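AHL synthase (Burkholderia glumae, PDB 3P2H) probably makes N-acyl-homoserine lactone quorum-sensing signals from a fatty acyl-ACP and S-adenosyl-L-methionine, releasing methylthioadenosine and holo-ACP. Local coordinates at residues A[25-28]-A[29-33]; A[17-20]-A[21-25]. The protein carries 3 engineered substitutions. One frame throughout, in Å; residues are numbered along the deposited sequence.

Contact 1: residues A[25-28]-A[29-33]; sequences RVFV and EQLGW. With MTA (5'-deoxy-5'-methylthioadenosine), chain B; NOO (N-(3-oxocyclohex-1-en-1-yl)octanamide), chain C.
The indole of Trp33 lies between Phe27 on one face and the ribose end of 5'-deoxy-5'-methylthioadenosine on the opposite one, while the amide oxygen O8 of the octanamide inhibitor approaches its edge near the ring plane. This is the C-terminal end of helix 13-30 in the acetyltransferase-like fold of the autoinducer synthases, where the chain turns out of the helix and lines both ligand sites. Phe27 and Trp33 lie side by side and point the same way, their six-membered rings 4.8 Å apart between centroids and inclined at 44°. The rim of Phe27 does the touching: CD1 comes to 3.4 Å from Trp33 CZ3, and CB adds an off-centre CH-pi contact. Across the indole, Trp33 CZ2 meets MTA C5' at 3.5 Å. The Phe27 ring has Val26 CG1 over the centre of one face and the inhibitor's cyclohexenone at its edge, with CE1 at 3.3 Å from NOO C4. Leu31 CD1 packs obliquely against Phe27 and reaches NOO C5 at 3.5 Å, so three side chains from the last turn and the exit of the helix border the two ligands.

The backbone brings them together. The helix widens here into a pi-type turn: Gln30 N is hydrogen-bonded to Arg25 O and Leu31 N to Val26 O, each five residues back. Gly32 then turns with positive phi (61°), and Trp33 N bonds to Phe27 O across six residues. With CG beside the backbone N (chi1 -73°), Trp33 swings its indole back along Phe27. On the outer side of the turn, Glu29 runs obliquely over the aliphatic part of Arg25 without pairing with its guanidinium; Glu29 OE1 stops 3.7 Å from Arg25 CG.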
ATOM      1  N   ARG A  25      11.881  -7.842  -6.729  1.00 17.64           N
ATOM      2  CA  ARG A  25      12.413  -7.028  -7.810  1.00 20.22           C
ATOM      3  C   ARG A  25      12.242  -5.525  -7.593  1.00 18.82           C
ATOM      4  O   ARG A  25      13.122  -4.742  -7.934  1.00 18.03           O
ATOM      5  CB  ARG A  25      11.780  -7.465  -9.133  1.00 22.11           C
ATOM      6  CG  ARG A  25      12.237  -8.865  -9.556  1.00 27.08           C
ATOM      7  CD  ARG A  25      11.560  -9.332 -10.832  1.00 29.86           C
ATOM      8  NE  ARG A  25      10.274  -9.969 -10.571  1.00 33.38           N
ATOM      9  CZ  ARG A  25       9.212  -9.833 -11.358  1.00 35.40           C
ATOM     10  NH1 ARG A  25       9.296  -9.079 -12.445  1.00 35.29           N
ATOM     11  NH2 ARG A  25       8.068 -10.445 -11.063  1.00 35.12           N
ATOM     12  N   VAL A  26      11.122  -5.123  -7.007  1.00 17.98           N
ATOM     13  CA  VAL A  26      10.873  -3.707  -6.769  1.00 16.78           C
ATOM     14  C   VAL A  26      11.572  -3.151  -5.525  1.00 17.36           C
ATOM     15  O   VAL A  26      12.364  -2.208  -5.606  1.00 17.09           O
ATOM     16  CB  VAL A  26       9.362  -3.421  -6.623  1.00 16.49           C
ATOM     17  CG1 VAL A  26       9.148  -1.956  -6.245  1.00 17.39           C
ATOM     18  CG2 VAL A  26       8.639  -3.740  -7.920  1.00 18.19           C
ATOM     19  N   PHE A  27      11.282  -3.745  -4.373  1.00 17.06           N
ATOM     20  CA  PHE A  27      11.837  -3.269  -3.120  1.00 17.50           C
ATOM     21  C   PHE A  27      13.283  -3.617  -2.833  1.00 19.23           C
ATOM     22  O   PHE A  27      13.969  -2.866  -2.145  1.00 20.99           O
ATOM     23  CB  PHE A  27      10.928  -3.725  -1.979  1.00 17.78           C
ATOM     24  CG  PHE A  27       9.515  -3.263  -2.149  1.00 17.14           C
ATOM     25  CD1 PHE A  27       9.167  -1.945  -1.879  1.00 17.72           C
ATOM     26  CD2 PHE A  27       8.556  -4.112  -2.678  1.00 16.87           C
ATOM     27  CE1 PHE A  27       7.883  -1.483  -2.142  1.00 18.32           C
ATOM     28  CE2 PHE A  27       7.268  -3.653  -2.946  1.00 17.47           C
ATOM     29  CZ  PHE A  27       6.933  -2.339  -2.677  1.00 16.79           C
ATOM     30  N   VAL A  28      13.758  -4.738  -3.354  1.00 19.60           N
ATOM     31  CA  VAL A  28      15.142  -5.112  -3.120  1.00 21.16           C
ATOM     32  C   VAL A  28      16.054  -4.722  -4.282  1.00 23.52           C
ATOM     33  O   VAL A  28      17.076  -4.064  -4.076  1.00 23.99           O
ATOM     34  CB  VAL A  28      15.268  -6.619  -2.837  1.00 21.19           C
ATOM     35  CG1 VAL A  28      16.738  -7.007  -2.702  1.00 21.63           C
ATOM     36  CG2 VAL A  28      14.515  -6.959  -1.564  1.00 18.54           C
ATOM     37  N   GLU A  29      15.690  -5.098  -5.504  1.00 24.42           N
ATOM     38  CA  GLU A  29      16.531  -4.756  -6.651  1.00 26.70           C
ATOM     39  C   GLU A  29      16.417  -3.304  -7.086  1.00 27.60           C
ATOM     40  O   GLU A  29      17.423  -2.633  -7.296  1.00 28.67           O
ATOM     41  CB  GLU A  29      16.208  -5.651  -7.841  1.00 26.93           C
ATOM     42  CG  GLU A  29      16.338  -7.117  -7.532  1.00 27.61           C
ATOM     43  CD  GLU A  29      16.296  -7.982  -8.762  1.00 28.87           C
ATOM     44  OE1 GLU A  29      15.674  -7.587  -9.771  1.00 27.52           O
ATOM     45  OE2 GLU A  29      16.885  -9.083  -8.711  1.00 32.75           O
ATOM     46  N   GLN A  30      15.195  -2.813  -7.219  1.00 28.11           N
ATOM     47  CA  GLN A  30      14.997  -1.439  -7.651  1.00 29.14           C
ATOM     48  C   GLN A  30      15.340  -0.398  -6.600  1.00 28.91           C
ATOM     49  O   GLN A  30      16.131   0.515  -6.851  1.00 29.15           O
ATOM     50  CB  GLN A  30      13.554  -1.226  -8.086  1.00 31.13           C
ATOM     51  CG  GLN A  30      13.442  -0.526  -9.410  1.00 36.26           C
ATOM     52  CD  GLN A  30      13.742  -1.464 -10.553  1.00 39.37           C
ATOM     53  OE1 GLN A  30      12.933  -2.347 -10.868  1.00 42.46           O
ATOM     54  NE2 GLN A  30      14.910  -1.297 -11.176  1.00 40.00           N
ATOM     55  N   LEU A  31      14.735  -0.535  -5.425  1.00 27.28           N
ATOM     56  CA  LEU A  31      14.938   0.415  -4.346  1.00 27.39           C
ATOM     57  C   LEU A  31      16.103   0.064  -3.439  1.00 27.09           C
ATOM     58  O   LEU A  31      16.541   0.892  -2.641  1.00 28.92           O
ATOM     59  CB  LEU A  31      13.648   0.537  -3.528  1.00 26.91           C
ATOM     60  CG  LEU A  31      12.406   0.870  -4.360  1.00 28.29           C
ATOM     61  CD1 LEU A  31      11.167   0.873  -3.470  1.00 26.64           C
ATOM     62  CD2 LEU A  31      12.588   2.232  -5.020  1.00 28.91           C
ATOM     63  N   GLY A  32      16.601  -1.162  -3.561  1.00 26.05           N
ATOM     64  CA  GLY A  32      17.725  -1.594  -2.750  1.00 26.69           C
ATOM     65  C   GLY A  32      17.516  -1.589  -1.245  1.00 27.06           C
ATOM     66  O   GLY A  32      18.401  -1.151  -0.503  1.00 27.10           O
ATOM     67  N   TRP A  33      16.373  -2.087  -0.782  1.00 26.43           N
ATOM     68  CA  TRP A  33      16.095  -2.115   0.654  1.00 27.22           C
ATOM     69  C   TRP A  33      16.888  -3.189   1.392  1.00 28.17           C
ATOM     70  O   TRP A  33      17.042  -3.125   2.611  1.00 28.61           O
ATOM     71  CB  TRP A  33      14.596  -2.322   0.909  1.00 25.56           C
ATOM     72  CG  TRP A  33      13.745  -1.117   0.611  1.00 25.32           C
ATOM     73  CD1 TRP A  33      14.162   0.067   0.088  1.00 24.85           C
ATOM     74  CD2 TRP A  33      12.328  -0.992   0.808  1.00 25.93           C
ATOM     75  NE1 TRP A  33      13.095   0.925  -0.058  1.00 26.04           N
ATOM     76  CE2 TRP A  33      11.957   0.301   0.378  1.00 25.55           C
ATOM     77  CE3 TRP A  33      11.335  -1.849   1.307  1.00 26.68           C
ATOM     78  CZ2 TRP A  33      10.633   0.762   0.429  1.00 25.26           C
ATOM     79  CZ3 TRP A  33      10.012  -1.387   1.357  1.00 26.07           C
ATOM     80  CH2 TRP A  33       9.679  -0.095   0.920  1.00 25.10           C
TER
HETATM   81  CS  MTA B 204       8.741   2.051   4.042  1.00 37.89           C
HETATM   82  S5' MTA B 204      10.150   3.196   4.142  1.00 38.86           S
HETATM   83  C5' MTA B 204      11.487   2.162   3.472  1.00 34.43           C
HETATM   84  C4' MTA B 204      12.320   1.505   4.574  1.00 32.50           C
HETATM   85  O4' MTA B 204      11.438   0.636   5.337  1.00 31.04           O
HETATM   86  C2' MTA B 204      13.007  -0.801   4.366  1.00 30.42           C
HETATM   87  O2' MTA B 204      14.093  -1.726   4.480  1.00 33.33           O
HETATM   88  C3' MTA B 204      13.416   0.648   3.926  1.00 30.96           C
HETATM   89  O3' MTA B 204      14.681   0.984   4.508  1.00 32.15           O
HETATM   90  C1' MTA B 204      12.226  -0.538   5.667  1.00 27.90           C
HETATM   91  N9  MTA B 204      11.304  -1.642   6.005  1.00 25.22           N
HETATM   92  C8  MTA B 204      10.257  -2.116   5.251  1.00 23.93           C
HETATM   93  N7  MTA B 204       9.651  -3.094   5.852  1.00 24.17           N
HETATM   94  C5  MTA B 204      10.265  -3.321   7.043  1.00 24.19           C
HETATM   95  C6  MTA B 204      10.069  -4.239   8.128  1.00 23.24           C
HETATM   96  N6  MTA B 204       9.045  -5.168   8.074  1.00 23.54           N
HETATM   97  N1  MTA B 204      10.910  -4.177   9.212  1.00 22.51           N
HETATM   98  C2  MTA B 204      11.927  -3.269   9.288  1.00 23.30           C
HETATM   99  N3  MTA B 204      12.123  -2.391   8.260  1.00 22.98           N
HETATM  100  C4  MTA B 204      11.344  -2.378   7.152  1.00 23.94           C
HETATM  101  C1  NOO C 300       7.333   3.899  -4.733  1.00 40.41           C
HETATM  102  O1  NOO C 300       7.571   4.953  -5.315  1.00 41.44           O
HETATM  103  C2  NOO C 300       6.453   3.833  -3.491  1.00 39.87           C
HETATM  104  C3  NOO C 300       6.643   2.868  -2.493  1.00 40.01           C
HETATM  105  C4  NOO C 300       7.637   1.726  -2.790  1.00 40.85           C
HETATM  106  C5  NOO C 300       7.766   1.342  -4.317  1.00 40.83           C
HETATM  107  C6  NOO C 300       7.974   2.574  -5.252  1.00 40.21           C
HETATM  108  N7  NOO C 300       5.987   2.858  -1.190  1.00 39.44           N
HETATM  109  C8  NOO C 300       5.362   1.868  -0.388  1.00 38.91           C
HETATM  110  O8  NOO C 300       5.873   0.795  -0.080  1.00 39.35           O
HETATM  111  C9  NOO C 300       3.941   2.116   0.165  1.00 37.38           C
HETATM  112  C10 NOO C 300       3.315   3.533   0.097  1.00 37.02           C
HETATM  113  C11 NOO C 300       2.308   3.713   1.266  1.00 34.23           C
HETATM  114  C12 NOO C 300       1.052   4.501   0.852  1.00 33.44           C
HETATM  115  C13 NOO C 300       0.138   4.767   2.069  1.00 31.80           C
HETATM  116  C14 NOO C 300      -0.627   6.096   1.924  1.00 27.57           C
HETATM  117  C15 NOO C 300      -1.701   6.250   3.005  1.00 25.11           C

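Contact 2: residues A[17-20]-A[21-25]; sequences AELG and SYRYR
Leu19 and Arg23 meet one turn apart within helix 13-30, the long N-terminal helix that packs against the antiparallel strands 53-58 and 64-72 of the central sheet. The contact is a regular alpha-helical one, its backbone held by successive i to i+4 hydrogen bonds from Ser21 N to Ala17 O, Tyr22 N to Glu18 O, Arg23 N to Leu19 O and Tyr24 N to Gly20 O. Of these, Arg23 N to Leu19 O is the shortest at 2.9 Å and the straightest, with 161° at the hydrogen.

The side chains of Leu19 and Arg23 cross each other, Leu19 CD1 and Arg23 CD lying 4.0 Å apart, so that leucine methyl meets arginine methylene. The Arg23 chain bends at chi3 (53°), which turns the guanidinium out of the line of its methylenes. That buried group is held by salt bridges from NE to Glu43 and from NH1 to Asp48, which probably balance its charge close to Arg69 and Arg102.

On the outer side, Arg25 folds back over the preceding turn. Its chi3 of -86° brings NE to Ser21, where it makes weak hydrogen bonds to the carbonyl O at 3.2 Å and to OG at 3.5 Å; that carbonyl also accepts Arg25 N at 3.0 Å. Both oxygens thus draw weakly on the same N-H of the guanidinium.

Glu18 forms a salt bridge with Arg58, Tyr22 OH bonds to Thr106, and Tyr24 OH is hydrogen-bonded to the backbone N of Ser37. Gly20 is hydrogen-bonded through its backbone to Glu43, while Leu19 packs on Tyr54 and Leu56 of strand 53-58 and, with Tyr22, on Cys67 of strand 64-72.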
ATOM      1  N   ALA A  17       4.184 -16.870  -4.416  1.00 16.71           N
ATOM      2  CA  ALA A  17       5.492 -16.904  -5.064  1.00 17.33           C
ATOM      3  C   ALA A  17       5.622 -15.781  -6.094  1.00 17.58           C
ATOM      4  O   ALA A  17       6.625 -15.077  -6.140  1.00 17.53           O
ATOM      5  CB  ALA A  17       5.707 -18.255  -5.731  1.00 18.84           C
ATOM      6  N   GLU A  18       4.590 -15.611  -6.907  1.00 18.30           N
ATOM      7  CA  GLU A  18       4.592 -14.584  -7.940  1.00 18.95           C
ATOM      8  C   GLU A  18       4.653 -13.168  -7.353  1.00 18.60           C
ATOM      9  O   GLU A  18       5.380 -12.309  -7.857  1.00 17.30           O
ATOM     10  CB  GLU A  18       3.350 -14.753  -8.814  1.00 21.11           C
ATOM     11  CG  GLU A  18       3.248 -13.779  -9.960  1.00 23.28           C
ATOM     12  CD  GLU A  18       2.054 -14.062 -10.838  1.00 24.96           C
ATOM     13  OE1 GLU A  18       1.086 -14.675 -10.337  1.00 25.21           O
ATOM     14  OE2 GLU A  18       2.080 -13.659 -12.023  1.00 25.55           O
ATOM     15  N   LEU A  19       3.888 -12.927  -6.294  1.00 17.41           N
ATOM     16  CA  LEU A  19       3.881 -11.621  -5.649  1.00 17.03           C
ATOM     17  C   LEU A  19       5.206 -11.396  -4.936  1.00 16.97           C
ATOM     18  O   LEU A  19       5.756 -10.296  -4.962  1.00 16.27           O
ATOM     19  CB  LEU A  19       2.749 -11.525  -4.623  1.00 17.09           C
ATOM     20  CG  LEU A  19       2.822 -10.299  -3.705  1.00 17.75           C
ATOM     21  CD1 LEU A  19       2.624  -9.031  -4.519  1.00 16.21           C
ATOM     22  CD2 LEU A  19       1.753 -10.408  -2.620  1.00 19.14           C
ATOM     23  N   GLY A  20       5.702 -12.446  -4.288  1.00 16.68           N
ATOM     24  CA  GLY A  20       6.960 -12.347  -3.573  1.00 16.59           C
ATOM     25  C   GLY A  20       8.105 -11.985  -4.497  1.00 16.47           C
ATOM     26  O   GLY A  20       9.009 -11.247  -4.113  1.00 16.73           O
ATOM     27  N   SER A  21       8.065 -12.511  -5.716  1.00 16.06           N
ATOM     28  CA  SER A  21       9.100 -12.249  -6.705  1.00 17.15           C
ATOM     29  C   SER A  21       8.991 -10.813  -7.195  1.00 17.93           C
ATOM     30  O   SER A  21       9.999 -10.126  -7.359  1.00 18.68           O
ATOM     31  CB  SER A  21       8.960 -13.209  -7.890  1.00 18.71           C
ATOM     32  OG  SER A  21       9.972 -12.980  -8.861  1.00 21.73           O
ATOM     33  N   TYR A  22       7.764 -10.359  -7.435  1.00 17.25           N
ATOM     34  CA  TYR A  22       7.569  -8.996  -7.901  1.00 16.33           C
ATOM     35  C   TYR A  22       8.031  -8.021  -6.832  1.00 16.67           C
ATOM     36  O   TYR A  22       8.657  -7.012  -7.136  1.00 16.71           O
ATOM     37  CB  TYR A  22       6.106  -8.727  -8.226  1.00 15.64           C
ATOM     38  CG  TYR A  22       5.870  -7.302  -8.668  1.00 17.08           C
ATOM     39  CD1 TYR A  22       6.309  -6.855  -9.918  1.00 15.40           C
ATOM     40  CD2 TYR A  22       5.230  -6.393  -7.833  1.00 15.16           C
ATOM     41  CE1 TYR A  22       6.110  -5.534 -10.316  1.00 16.64           C
ATOM     42  CE2 TYR A  22       5.030  -5.076  -8.222  1.00 15.53           C
ATOM     43  CZ  TYR A  22       5.470  -4.653  -9.461  1.00 15.64           C
ATOM     44  OH  TYR A  22       5.266  -3.351  -9.838  1.00 14.58           O
ATOM     45  N   ARG A  23       7.721  -8.321  -5.575  1.00 15.99           N
ATOM     46  CA  ARG A  23       8.138  -7.444  -4.492  1.00 15.77           C
ATOM     47  C   ARG A  23       9.656  -7.440  -4.349  1.00 15.34           C
ATOM     48  O   ARG A  23      10.250  -6.401  -4.070  1.00 14.50           O
ATOM     49  CB  ARG A  23       7.457  -7.851  -3.180  1.00 14.65           C
ATOM     50  CG  ARG A  23       6.050  -7.273  -3.059  1.00 15.70           C
ATOM     51  CD  ARG A  23       5.282  -7.807  -1.862  1.00 17.21           C
ATOM     52  NE  ARG A  23       5.999  -7.656  -0.602  1.00 15.46           N
ATOM     53  CZ  ARG A  23       5.467  -7.935   0.581  1.00 16.35           C
ATOM     54  NH1 ARG A  23       4.216  -8.366   0.653  1.00 14.55           N
ATOM     55  NH2 ARG A  23       6.186  -7.802   1.687  1.00 15.31           N
ATOM     56  N   TYR A  24      10.284  -8.594  -4.551  1.00 15.85           N
ATOM     57  CA  TYR A  24      11.736  -8.669  -4.457  1.00 17.83           C
ATOM     58  C   TYR A  24      12.362  -7.745  -5.498  1.00 17.00           C
ATOM     59  O   TYR A  24      13.262  -6.965  -5.198  1.00 16.74           O
ATOM     60  CB  TYR A  24      12.241 -10.090  -4.716  1.00 18.75           C
ATOM     61  CG  TYR A  24      13.753 -10.180  -4.656  1.00 18.61           C
ATOM     62  CD1 TYR A  24      14.414 -10.307  -3.433  1.00 19.10           C
ATOM     63  CD2 TYR A  24      14.528 -10.071  -5.814  1.00 18.73           C
ATOM     64  CE1 TYR A  24      15.808 -10.316  -3.359  1.00 20.56           C
ATOM     65  CE2 TYR A  24      15.926 -10.076  -5.753  1.00 20.03           C
ATOM     66  CZ  TYR A  24      16.558 -10.197  -4.518  1.00 19.52           C
ATOM     67  OH  TYR A  24      17.931 -10.179  -4.430  1.00 17.22           O
ATOM     68  N   ARG A  25      11.881  -7.842  -6.729  1.00 17.64           N
ATOM     69  CA  ARG A  25      12.413  -7.028  -7.810  1.00 20.22           C
ATOM     70  C   ARG A  25      12.242  -5.525  -7.593  1.00 18.82           C
ATOM     71  O   ARG A  25      13.122  -4.742  -7.934  1.00 18.03           O
ATOM     72  CB  ARG A  25      11.780  -7.465  -9.133  1.00 22.11           C
ATOM     73  CG  ARG A  25      12.237  -8.865  -9.556  1.00 27.08           C
ATOM     74  CD  ARG A  25      11.560  -9.332 -10.832  1.00 29.86           C
ATOM     75  NE  ARG A  25      10.274  -9.969 -10.571  1.00 33.38           N
ATOM     76  CZ  ARG A  25       9.212  -9.833 -11.358  1.00 35.40           C
ATOM     77  NH1 ARG A  25       9.296  -9.079 -12.445  1.00 35.29           N
ATOM     78  NH2 ARG A  25       8.068 -10.445 -11.063  1.00 35.12           N
TER

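How the contacts relate
Contacts 1 and 2 are successive parts of helix 13-30, with centres 10 Å apart and Arg25 common to both. A probable hydrogen bond from Glu29 N to Tyr24 O (3.1 Å) joins them; spanning five residues, it falls where the regular alpha turns of contact 2 give way to the wider turn of contact 1. Only contact 1 touches the ligands directly; in contact 2 the side chain of Arg23 lies about 7 Å from methylthioadenosine and that of Tyr22 about 8 Å from the inhibitor. Glu43 bridges the two levels, pairing with Arg23 while Phe27 and Val28 pack on it. Arg102 of the nucleoside pocket likewise touches Phe27 and Trp33 and lies near Arg23.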